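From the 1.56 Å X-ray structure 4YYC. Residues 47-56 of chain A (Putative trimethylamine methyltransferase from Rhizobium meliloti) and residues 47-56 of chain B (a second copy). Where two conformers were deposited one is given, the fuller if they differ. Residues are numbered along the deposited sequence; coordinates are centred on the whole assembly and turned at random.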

ATOM      1  N   ARG A  47      16.515  -4.627   3.325  1.00 21.18           N
ATOM      2  CA  ARG A  47      17.256  -5.393   2.319  0.50 22.85           C
ATOM      3  C   ARG A  47      16.641  -5.145   0.953  1.00 22.67           C
ATOM      4  O   ARG A  47      17.223  -5.506  -0.065  1.00 24.78           O
ATOM      5  N   ILE A  48      15.460  -4.548   0.933  1.00 21.22           N
ATOM      6  CA  ILE A  48      14.742  -4.211  -0.266  1.00 21.01           C
ATOM      7  C   ILE A  48      15.191  -2.832  -0.756  1.00 20.84           C
ATOM      8  O   ILE A  48      15.804  -2.058   0.002  1.00 20.16           O
ATOM      9  N   ARG A  49      14.895  -2.542  -2.025  1.00 21.27           N
ATOM     10  CA  ARG A  49      15.250  -1.318  -2.750  0.50 21.65           C
ATOM     11  C   ARG A  49      14.327  -0.166  -2.449  1.00 20.68           C
ATOM     12  O   ARG A  49      13.153  -0.391  -2.065  1.00 19.70           O
ATOM     13  N   GLU A  50      14.820   1.061  -2.647  1.00 19.99           N
ATOM     14  CA  GLU A  50      13.982   2.268  -2.573  1.00 19.58           C
ATOM     15  C   GLU A  50      13.243   2.489  -3.895  1.00 19.42           C
ATOM     16  O   GLU A  50      13.811   2.319  -4.981  1.00 20.25           O
ATOM     17  N   TYR A  51      11.944   2.791  -3.820  1.00 18.63           N
ATOM     18  CA  TYR A  51      11.164   3.087  -4.999  1.00 18.98           C
ATOM     19  C   TYR A  51      11.287   4.562  -5.346  1.00 19.85           C
ATOM     20  O   TYR A  51      11.085   5.425  -4.448  1.00 20.09           O
ATOM     21  N   GLU A  52      11.585   4.839  -6.606  1.00 21.39           N
ATOM     22  CA  GLU A  52      11.856   6.184  -7.136  1.00 22.76           C
ATOM     23  C   GLU A  52      10.775   6.624  -8.088  1.00 21.59           C
ATOM     24  O   GLU A  52      10.317   5.822  -8.898  1.00 20.97           O
ATOM     25  N   VAL A  53      10.402   7.899  -7.993  1.00 20.30           N
ATOM     26  CA  VAL A  53       9.507   8.544  -8.916  1.00 20.84           C
ATOM     27  C   VAL A  53      10.105   9.628  -9.805  1.00 21.44           C
ATOM     28  O   VAL A  53       9.462  10.015 -10.752  1.00 22.42           O
ATOM     29  N   LEU A  54      11.303  10.124  -9.503  1.00 21.06           N
ATOM     30  CA  LEU A  54      11.934  11.159 -10.316  1.00 22.39           C
ATOM     31  C   LEU A  54      13.180  10.582 -10.926  1.00 23.22           C
ATOM     32  O   LEU A  54      13.905   9.844 -10.271  1.00 22.43           O
ATOM     33  N   ASP A  55      13.410  10.883 -12.199  1.00 24.97           N
ATOM     34  CA  ASP A  55      14.680  10.532 -12.849  1.00 26.78           C
ATOM     35  C   ASP A  55      15.715  11.628 -12.631  1.00 26.85           C
ATOM     36  O   ASP A  55      15.410  12.636 -11.997  1.00 25.68           O
ATOM     37  N   GLU A  56      16.935  11.419 -13.136  1.00 27.77           N
ATOM     38  CA  GLU A  56      18.035  12.320 -12.825  1.00 28.60           C
ATOM     39  C   GLU A  56      17.688  13.743 -13.240  1.00 28.79           C
ATOM     40  O   GLU A  56      17.967  14.688 -12.492  1.00 27.95           O
TER
ATOM     41  N   ARG B  47       3.356   5.516 -16.233  1.00 21.18           N
ATOM     42  CA  ARG B  47       4.526   6.368 -16.468  0.50 22.85           C
ATOM     43  C   ARG B  47       5.538   6.138 -15.361  1.00 22.67           C
ATOM     44  O   ARG B  47       6.680   6.576 -15.462  1.00 24.78           O
ATOM     45  N   ILE B  48       5.116   5.469 -14.300  1.00 21.22           N
ATOM     46  CA  ILE B  48       5.941   5.137 -13.170  1.00 21.01           C
ATOM     47  C   ILE B  48       6.656   3.809 -13.436  1.00 20.84           C
ATOM     48  O   ILE B  48       6.261   3.045 -14.336  1.00 20.16           O
ATOM     49  N   ARG B  49       7.713   3.553 -12.661  1.00 21.27           N
ATOM     50  CA  ARG B  49       8.595   2.385 -12.740  0.50 21.65           C
ATOM     51  C   ARG B  49       8.019   1.165 -12.067  1.00 20.68           C
ATOM     52  O   ARG B  49       7.180   1.301 -11.143  1.00 19.70           O
ATOM     53  N   GLU B  50       8.477  -0.019 -12.486  1.00 19.99           N
ATOM     54  CA  GLU B  50       8.146  -1.278 -11.801  1.00 19.58           C
ATOM     55  C   GLU B  50       9.068  -1.491 -10.598  1.00 19.42           C
ATOM     56  O   GLU B  50      10.277  -1.241 -10.666  1.00 20.25           O
ATOM     57  N   TYR B  51       8.492  -1.876  -9.455  1.00 18.63           N
ATOM     58  CA  TYR B  51       9.271  -2.173  -8.276  1.00 18.98           C
ATOM     59  C   TYR B  51       9.730  -3.622  -8.307  1.00 19.85           C
ATOM     60  O   TYR B  51       8.883  -4.532  -8.523  1.00 20.09           O
ATOM     61  N   GLU B  52      11.017  -3.828  -8.077  1.00 21.39           N
ATOM     62  CA  GLU B  52      11.695  -5.130  -8.163  1.00 22.76           C
ATOM     63  C   GLU B  52      12.154  -5.598  -6.807  1.00 21.59           C
ATOM     64  O   GLU B  52      12.657  -4.794  -6.027  1.00 20.97           O
ATOM     65  N   VAL B  53      11.997  -6.897  -6.557  1.00 20.30           N
ATOM     66  CA  VAL B  53      12.517  -7.558  -5.391  1.00 20.84           C
ATOM     67  C   VAL B  53      13.639  -8.565  -5.619  1.00 21.44           C
ATOM     68  O   VAL B  53      14.267  -8.954  -4.662  1.00 22.42           O
ATOM     69  N   LEU B  54      13.879  -8.997  -6.855  1.00 21.06           N
ATOM     70  CA  LEU B  54      14.941  -9.957  -7.142  1.00 22.39           C
ATOM     71  C   LEU B  54      15.964  -9.278  -8.007  1.00 23.22           C
ATOM     72  O   LEU B  54      15.614  -8.524  -8.905  1.00 22.43           O
ATOM     73  N   ASP B  55      17.239  -9.512  -7.710  1.00 24.97           N
ATOM     74  CA  ASP B  55      18.324  -9.056  -8.590  1.00 26.78           C
ATOM     75  C   ASP B  55      18.611 -10.092  -9.668  1.00 26.85           C
ATOM     76  O   ASP B  55      17.973 -11.142  -9.689  1.00 25.68           O
ATOM     77  N   GLU B  56      19.553  -9.786 -10.567  1.00 27.77           N
ATOM     78  CA  GLU B  56      19.770 -10.628 -11.734  1.00 28.60           C
ATOM     79  C   GLU B  56      20.098 -12.053 -11.306  1.00 28.79           C
ATOM     80  O   GLU B  56      19.588 -13.008 -11.904  1.00 27.95           O
TER

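Two copies of one loop meet across an exact two-fold axis, so each contact occurs twice, except that of Y51 with its own copy, which lies on the axis. The shortest polar contact is a salt bridge from R49(A) NH1 to E52(B) OE1, 2.4 Å, repeated by R49(B) NH1 to E52(A) OE1. R49 points its CA-to-CB bond toward the partner and extends (chi1 m, chi2 t), while E52 leaves sideways (chi1 m, chi2 t), its CB lying over one face of the guanidinium. R49(A) NH2 also sits 3.2 Å from L54(B) O, at an angle too poor for a hydrogen bond, and 3.6 Å from D55(B) CA, near the guanidinium plane. Next comes Y51: chi1 t carries its sideways-starting side chain to the other copy, where Y51(B) OH donates to R49(A) O at 2.7 Å and Y51(A) OH likewise to R49(B) O. Water 1 accepts from R49(A) N (2.8 Å) and donates to E52(B) O (2.7 Å), with a weak bond to Y51(B) OH (3.4 Å); water 2 repeats this for the other pair. Between these polar links, at the two-fold axis, the Y51 rings meet, Y51(A) CD1 to Y51(B) CD1, 3.7 Å. I48, buried and pointing toward the partner (chi1 p, chi2 t), places I48(A) CB 3.4 Å from Y51(B) OH. E50, V53 and L54 point away.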

ATOM      1  CB  ARG A  47      17.230  -6.890   2.629  0.50 24.50           C
ATOM      2  CG  ARG A  47      17.683  -7.288   4.024  0.50 25.90           C
ATOM      3  CD  ARG A  47      19.051  -6.757   4.358  0.50 27.82           C
ATOM      4  NE  ARG A  47      19.512  -7.294   5.633  0.50 30.16           N
ATOM      5  CZ  ARG A  47      20.351  -6.664   6.442  0.50 30.91           C
ATOM      6  NH1 ARG A  47      20.706  -7.226   7.581  0.50 32.24           N
ATOM      7  NH2 ARG A  47      20.827  -5.473   6.107  0.50 31.64           N
ATOM      8  CB  ILE A  48      13.201  -4.244  -0.050  1.00 20.99           C
ATOM      9  CG1 ILE A  48      12.775  -3.314   1.075  1.00 20.75           C
ATOM     10  CG2 ILE A  48      12.762  -5.660   0.297  1.00 21.55           C
ATOM     11  CD1 ILE A  48      11.247  -3.214   1.161  1.00 20.83           C
ATOM     12  CB  ARG A  49      15.125  -1.550  -4.274  0.50 23.18           C
ATOM     13  CG  ARG A  49      16.132  -2.504  -4.819  0.50 24.89           C
ATOM     14  CD  ARG A  49      15.886  -2.734  -6.284  0.50 26.63           C
ATOM     15  NE  ARG A  49      16.267  -4.094  -6.576  0.50 28.74           N
ATOM     16  CZ  ARG A  49      16.553  -4.541  -7.778  0.50 30.43           C
ATOM     17  NH1 ARG A  49      16.515  -3.716  -8.812  0.50 31.35           N
ATOM     18  NH2 ARG A  49      16.884  -5.805  -7.934  0.50 31.58           N
ATOM     19  CB  GLU A  50      14.811   3.513  -2.238  1.00 20.31           C
ATOM     20  CG  GLU A  50      15.698   3.321  -1.004  1.00 21.35           C
ATOM     21  CD  GLU A  50      17.128   2.857  -1.338  1.00 23.82           C
ATOM     22  OE1 GLU A  50      17.374   2.146  -2.358  1.00 25.47           O
ATOM     23  OE2 GLU A  50      18.035   3.222  -0.558  1.00 27.23           O
ATOM     24  CB  TYR A  51       9.693   2.767  -4.716  1.00 18.13           C
ATOM     25  CG  TYR A  51       8.867   2.920  -5.963  1.00 18.04           C
ATOM     26  CD1 TYR A  51       8.990   2.017  -7.008  1.00 18.69           C
ATOM     27  CD2 TYR A  51       7.925   3.928  -6.091  1.00 17.57           C
ATOM     28  CE1 TYR A  51       8.258   2.144  -8.150  1.00 18.88           C
ATOM     29  CE2 TYR A  51       7.162   4.058  -7.242  1.00 17.88           C
ATOM     30  CZ  TYR A  51       7.305   3.152  -8.268  1.00 18.40           C
ATOM     31  OH  TYR A  51       6.580   3.224  -9.417  1.00 18.71           O
ATOM     32  CB  GLU A  52      13.103   6.192  -7.967  1.00 26.59           C
ATOM     33  CG  GLU A  52      14.276   5.566  -7.307  1.00 29.90           C
ATOM     34  CD  GLU A  52      15.553   5.796  -8.092  1.00 33.07           C
ATOM     35  OE1 GLU A  52      15.589   5.828  -9.362  1.00 38.02           O
ATOM     36  OE2 GLU A  52      16.549   5.925  -7.421  1.00 36.11           O
ATOM     37  CB  VAL A  53       8.256   9.063  -8.224  1.00 20.48           C
ATOM     38  CG1 VAL A  53       7.557   7.896  -7.519  1.00 20.30           C
ATOM     39  CG2 VAL A  53       8.585  10.182  -7.255  1.00 20.07           C
ATOM     40  CB  LEU A  54      12.329  12.354  -9.471  1.00 22.27           C
ATOM     41  CG  LEU A  54      11.208  13.096  -8.743  1.00 22.27           C
ATOM     42  CD1 LEU A  54      11.706  14.087  -7.717  1.00 22.46           C
ATOM     43  CD2 LEU A  54      10.333  13.731  -9.820  1.00 23.34           C
ATOM     44  CB  ASP A  55      14.484  10.193 -14.332  1.00 29.02           C
ATOM     45  CG  ASP A  55      14.062  11.381 -15.193  1.00 31.00           C
ATOM     46  OD1 ASP A  55      14.144  12.583 -14.815  1.00 33.00           O
ATOM     47  OD2 ASP A  55      13.681  11.102 -16.346  1.00 33.76           O
ATOM     48  CB  GLU A  56      19.335  11.868 -13.496  1.00 30.20           C
ATOM     49  CG  GLU A  56      20.562  12.720 -13.152  1.00 31.30           C
ATOM     50  CD  GLU A  56      20.977  12.748 -11.678  1.00 31.15           C
ATOM     51  OE1 GLU A  56      20.688  11.786 -10.907  1.00 31.03           O
ATOM     52  OE2 GLU A  56      21.651  13.732 -11.271  1.00 32.61           O
TER
ATOM     53  CB  ARG B  47       4.138   7.846 -16.510  0.50 24.50           C
ATOM     54  CG  ARG B  47       3.024   8.215 -17.475  0.50 25.90           C
ATOM     55  CD  ARG B  47       3.305   7.757 -18.881  0.50 27.82           C
ATOM     56  NE  ARG B  47       2.295   8.269 -19.798  0.50 30.16           N
ATOM     57  CZ  ARG B  47       1.936   7.661 -20.920  0.50 30.91           C
ATOM     58  NH1 ARG B  47       1.005   8.197 -21.685  0.50 32.24           N
ATOM     59  NH2 ARG B  47       2.508   6.517 -21.266  0.50 31.64           N
ATOM     60  CB  ILE B  48       5.119   5.064 -11.851  1.00 20.99           C
ATOM     61  CG1 ILE B  48       3.978   4.063 -11.958  1.00 20.75           C
ATOM     62  CG2 ILE B  48       4.536   6.434 -11.534  1.00 21.55           C
ATOM     63  CD1 ILE B  48       3.289   3.864 -10.603  1.00 20.83           C
ATOM     64  CB  ARG B  49       9.920   2.671 -11.995  0.50 23.18           C
ATOM     65  CG  ARG B  49      10.765   3.707 -12.653  0.50 24.89           C
ATOM     66  CD  ARG B  49      11.988   3.981 -11.823  0.50 26.63           C
ATOM     67  NE  ARG B  49      12.322   5.373 -11.996  0.50 28.74           N
ATOM     68  CZ  ARG B  49      13.507   5.886 -11.749  0.50 30.43           C
ATOM     69  NH1 ARG B  49      14.487   5.103 -11.327  0.50 31.35           N
ATOM     70  NH2 ARG B  49      13.703   7.174 -11.936  0.50 31.58           N
ATOM     71  CB  GLU B  50       8.254  -2.481 -12.745  1.00 20.31           C
ATOM     72  CG  GLU B  50       7.475  -2.284 -14.049  1.00 21.35           C
ATOM     73  CD  GLU B  50       8.328  -1.718 -15.199  1.00 23.82           C
ATOM     74  OE1 GLU B  50       9.315  -0.952 -14.979  1.00 25.47           O
ATOM     75  OE2 GLU B  50       8.007  -2.057 -16.358  1.00 27.23           O
ATOM     76  CB  TYR B  51       8.398  -1.958  -7.036  1.00 18.13           C
ATOM     77  CG  TYR B  51       9.210  -2.111  -5.781  1.00 18.04           C
ATOM     78  CD1 TYR B  51      10.157  -1.161  -5.430  1.00 18.69           C
ATOM     79  CD2 TYR B  51       9.010  -3.171  -4.909  1.00 17.57           C
ATOM     80  CE1 TYR B  51      10.911  -1.287  -4.302  1.00 18.88           C
ATOM     81  CE2 TYR B  51       9.759  -3.301  -3.750  1.00 17.88           C
ATOM     82  CZ  TYR B  51      10.697  -2.346  -3.426  1.00 18.40           C
ATOM     83  OH  TYR B  51      11.457  -2.417  -2.300  1.00 18.71           O
ATOM     84  CB  GLU B  52      12.959  -5.026  -8.963  1.00 26.59           C
ATOM     85  CG  GLU B  52      12.791  -4.355 -10.276  1.00 29.90           C
ATOM     86  CD  GLU B  52      14.039  -4.472 -11.131  1.00 33.07           C
ATOM     87  OE1 GLU B  52      15.214  -4.450 -10.648  1.00 38.02           O
ATOM     88  OE2 GLU B  52      13.837  -4.566 -12.317  1.00 36.11           O
ATOM     89  CB  VAL B  53      11.412  -8.183  -4.552  1.00 20.48           C
ATOM     90  CG1 VAL B  53      10.413  -7.092  -4.155  1.00 20.30           C
ATOM     91  CG2 VAL B  53      10.732  -9.318  -5.293  1.00 20.07           C
ATOM     92  CB  LEU B  54      14.405 -11.158  -7.895  1.00 22.27           C
ATOM     93  CG  LEU B  54      13.333 -11.998  -7.200  1.00 22.27           C
ATOM     94  CD1 LEU B  54      12.661 -12.997  -8.113  1.00 22.46           C
ATOM     95  CD2 LEU B  54      14.002 -12.642  -5.988  1.00 23.34           C
ATOM     96  CB  ASP B  55      19.576  -8.669  -7.793  1.00 29.02           C
ATOM     97  CG  ASP B  55      20.265  -9.846  -7.106  1.00 31.00           C
ATOM     98  OD1 ASP B  55      20.029 -11.054  -7.383  1.00 33.00           O
ATOM     99  OD2 ASP B  55      21.145  -9.543  -6.277  1.00 33.76           O
ATOM    100  CB  GLU B  56      20.881 -10.069 -12.628  1.00 30.20           C
ATOM    101  CG  GLU B  56      21.117 -10.855 -13.923  1.00 31.30           C
ATOM    102  CD  GLU B  56      19.941 -10.917 -14.903  1.00 31.15           C
ATOM    103  OE1 GLU B  56      19.060 -10.008 -14.914  1.00 31.03           O
ATOM    104  OE2 GLU B  56      19.904 -11.872 -15.724  1.00 32.61           O
TER
HETATM  105  O   HOH W   1      13.787  -4.578  -3.584  1.00 25.09           O
HETATM  106  O   HOH W   2       8.559   5.578 -10.932  1.00 25.09           O